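Local coordinates for transcriptional regulator, MarR/EmrR family (PDB 3JW4), which probably binds DNA and regulates transcription, as expected of a winged helix-turn-helix protein of the MarR family, at residues B[49-54]-B[101-106]. Sequence-based numbering, arbitrary orientation.
With GOL (glycerol), chain E.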
loop_
_atom_site.group_PDB
_atom_site.type_symbol
_atom_site.label_atom_id
_atom_site.label_comp_id
_atom_site.label_asym_id
_atom_site.label_seq_id
_atom_site.Cartn_x
_atom_site.Cartn_y
_atom_site.Cartn_z
ATOM N N TYR B 49 -7.285 12.532 12.959
ATOM C CA TYR B 49 -8.472 11.829 13.437
ATOM C C TYR B 49 -8.801 12.341 14.841
ATOM O O TYR B 49 -9.953 12.624 15.165
ATOM C CB TYR B 49 -8.229 10.302 13.467
ATOM C CG TYR B 49 -9.444 9.526 13.912
ATOM C CD1 TYR B 49 -10.490 9.266 13.010
ATOM C CD2 TYR B 49 -9.604 9.136 15.234
ATOM C CE1 TYR B 49 -11.653 8.595 13.412
ATOM C CE2 TYR B 49 -10.780 8.452 15.658
ATOM C CZ TYR B 49 -11.788 8.189 14.734
ATOM O OH TYR B 49 -12.926 7.521 15.110
ATOM N N ILE B 50 -7.777 12.502 15.674
ATOM C CA ILE B 50 -8.004 12.999 17.009
ATOM C C ILE B 50 -8.572 14.416 16.951
ATOM O O ILE B 50 -9.577 14.702 17.571
ATOM C CB ILE B 50 -6.761 12.982 17.882
ATOM C CG1 ILE B 50 -6.214 11.570 18.085
ATOM C CG2 ILE B 50 -7.072 13.588 19.216
ATOM C CD1 ILE B 50 -4.789 11.560 18.628
ATOM N N TYR B 51 -7.950 15.292 16.180
ATOM C CA TYR B 51 -8.423 16.658 16.051
ATOM C C TYR B 51 -9.906 16.713 15.605
ATOM O O TYR B 51 -10.691 17.451 16.162
ATOM C CB TYR B 51 -7.563 17.426 15.051
ATOM C CG TYR B 51 -7.849 18.916 14.990
ATOM C CD1 TYR B 51 -7.695 19.693 16.107
ATOM C CD2 TYR B 51 -8.260 19.534 13.814
ATOM C CE1 TYR B 51 -7.939 21.035 16.089
ATOM C CE2 TYR B 51 -8.512 20.913 13.780
ATOM C CZ TYR B 51 -8.339 21.652 14.946
ATOM O OH TYR B 51 -8.561 23.007 15.033
ATOM N N GLU B 52 -10.268 15.898 14.625
ATOM C CA GLU B 52 -11.633 15.896 14.082
ATOM C C GLU B 52 -12.692 15.359 15.047
ATOM O O GLU B 52 -13.800 15.812 15.011
ATOM C CB GLU B 52 -11.690 15.055 12.811
ATOM C CG GLU B 52 -10.943 15.660 11.675
ATOM C CD GLU B 52 -11.834 16.273 10.592
ATOM O OE1 GLU B 52 -11.391 16.236 9.415
ATOM O OE2 GLU B 52 -12.947 16.792 10.907
ATOM N N ASN B 53 -12.336 14.409 15.911
ATOM C CA ASN B 53 -13.313 13.684 16.705
ATOM C C ASN B 53 -13.198 13.891 18.197
ATOM O O ASN B 53 -13.977 13.308 18.945
ATOM C CB ASN B 53 -13.214 12.193 16.393
ATOM C CG ASN B 53 -13.511 11.890 14.940
ATOM O OD1 ASN B 53 -14.665 11.904 14.526
ATOM N ND2 ASN B 53 -12.471 11.618 14.157
ATOM N N GLN B 54 -12.259 14.725 18.645
ATOM C CA GLN B 54 -11.983 14.872 20.075
ATOM C C GLN B 54 -13.194 15.333 20.906
ATOM O O GLN B 54 -13.304 14.980 22.082
ATOM C CB GLN B 54 -10.776 15.799 20.338
ATOM C CG GLN B 54 -10.926 17.237 19.865
ATOM C CD GLN B 54 -9.643 18.066 19.945
ATOM O OE1 GLN B 54 -8.573 17.553 20.158
ATOM N NE2 GLN B 54 -9.766 19.363 19.728
ATOM N N ILE B 101 -8.553 11.819 24.703
ATOM C CA ILE B 101 -7.368 12.313 24.037
ATOM C C ILE B 101 -7.744 13.589 23.244
ATOM O O ILE B 101 -8.771 13.610 22.513
ATOM C CB ILE B 101 -6.770 11.201 23.120
ATOM C CG1 ILE B 101 -6.460 9.937 23.953
ATOM C CG2 ILE B 101 -5.547 11.704 22.383
ATOM C CD1 ILE B 101 -6.220 8.704 23.139
ATOM N N TYR B 102 -6.975 14.656 23.440
ATOM C CA TYR B 102 -7.179 15.901 22.714
ATOM C C TYR B 102 -5.889 16.375 22.077
ATOM O O TYR B 102 -4.828 16.064 22.553
ATOM C CB TYR B 102 -7.676 16.985 23.652
ATOM C CG TYR B 102 -9.044 16.714 24.204
ATOM C CD1 TYR B 102 -9.201 15.917 25.328
ATOM C CD2 TYR B 102 -10.172 17.242 23.610
ATOM C CE1 TYR B 102 -10.457 15.669 25.856
ATOM C CE2 TYR B 102 -11.449 16.974 24.127
ATOM C CZ TYR B 102 -11.565 16.188 25.251
ATOM O OH TYR B 102 -12.788 15.912 25.804
ATOM N N VAL B 103 -5.998 17.116 20.989
ATOM C CA VAL B 103 -4.858 17.769 20.394
ATOM C C VAL B 103 -4.555 19.051 21.185
ATOM O O VAL B 103 -5.427 19.749 21.673
ATOM C CB VAL B 103 -5.117 18.019 18.907
ATOM C CG1 VAL B 103 -3.976 18.650 18.259
ATOM C CG2 VAL B 103 -5.341 16.640 18.214
ATOM N N LEU B 104 -3.289 19.310 21.409
ATOM C CA LEU B 104 -2.915 20.598 22.001
ATOM C C LEU B 104 -2.703 21.615 20.857
ATOM O O LEU B 104 -2.569 21.201 19.721
ATOM C CB LEU B 104 -1.637 20.386 22.805
ATOM C CG LEU B 104 -1.793 19.674 24.138
ATOM C CD1 LEU B 104 -0.408 19.185 24.694
ATOM C CD2 LEU B 104 -2.481 20.601 25.137
ATOM N N PRO B 105 -2.600 22.938 21.153
ATOM C CA PRO B 105 -2.371 23.882 20.047
ATOM C C PRO B 105 -1.163 23.609 19.134
ATOM O O PRO B 105 -1.276 23.722 17.892
ATOM C CB PRO B 105 -2.247 25.237 20.756
ATOM C CG PRO B 105 -3.158 25.081 21.969
ATOM C CD PRO B 105 -3.057 23.624 22.372
ATOM N N LYS B 106 -0.041 23.209 19.695
ATOM C CA LYS B 106 1.086 22.814 18.859
ATOM C C LYS B 106 0.703 21.665 17.880
ATOM O O LYS B 106 1.151 21.599 16.731
ATOM C CB LYS B 106 2.228 22.373 19.763
ATOM C CG LYS B 106 3.534 21.979 19.073
ATOM C CD LYS B 106 4.545 21.548 20.159
ATOM C CE LYS B 106 5.839 21.127 19.616
ATOM N NZ LYS B 106 6.775 20.813 20.722
HETATM C C1 GOL E . -6.034 24.155 19.832
HETATM O O1 GOL E . -5.644 25.319 19.124
HETATM C C2 GOL E . -7.251 23.524 19.167
HETATM O O2 GOL E . -7.279 23.857 17.780
HETATM C C3 GOL E . -7.229 21.999 19.381
HETATM O O3 GOL E . -7.669 21.607 20.669
HETATM O O HOH W 1 -11.400 13.074 23.189
#
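The Y102 ring lies against Q54: its CD2 sits 3.6 Å from Q54 CB and also meets CG and CD of the same side chain, with amide and ring planes turned 48° apart. A bridging water rests over one face of this ring, offset toward the rim, and R90 makes a cation-pi contact with it. The Y51 ring crosses V103 at about a right angle and takes O2 of a glycerol, probably from the crystallisation liquor, at its edge and in its plane. The contact belongs to the winged helix-turn-helix fold of the MarR family: strand 100-103, a wing strand paired with 87-90, passes the C-terminal end of helix 41-53, and the axes of 49-53 and 101-103 approach to 7.3 Å at 99°. The rest of the packing is aliphatic. I50 CG2 meets V103 CG2 at 3.6 Å, and I50 CD1 reaches I101 CG2, while I58 of the following loop touches I50 and L63 of helix 60-64 touches I101. V103 CG2, beside its own backbone N, also touches Y51 CB, and Y51 touches A108 and V111 of helix 105-126 as well. Q54 has CG between its backbone N and carbonyl carbon (chi1 62°) and is extended beyond, spanning from the helix end to the strand backbone. The two ends of its amide are both used: NE2 donates to glycerol O3 at 3.2 Å, and O3 in turn donates to V103 O. The water joins the main chains by donating to Q54 O and to I101 O, at 2.8 Å from the latter. On the strand side, V103 N donates to Q54 OE1 over 2.7 Å, a nearly straight bond of 168° at the hydrogen.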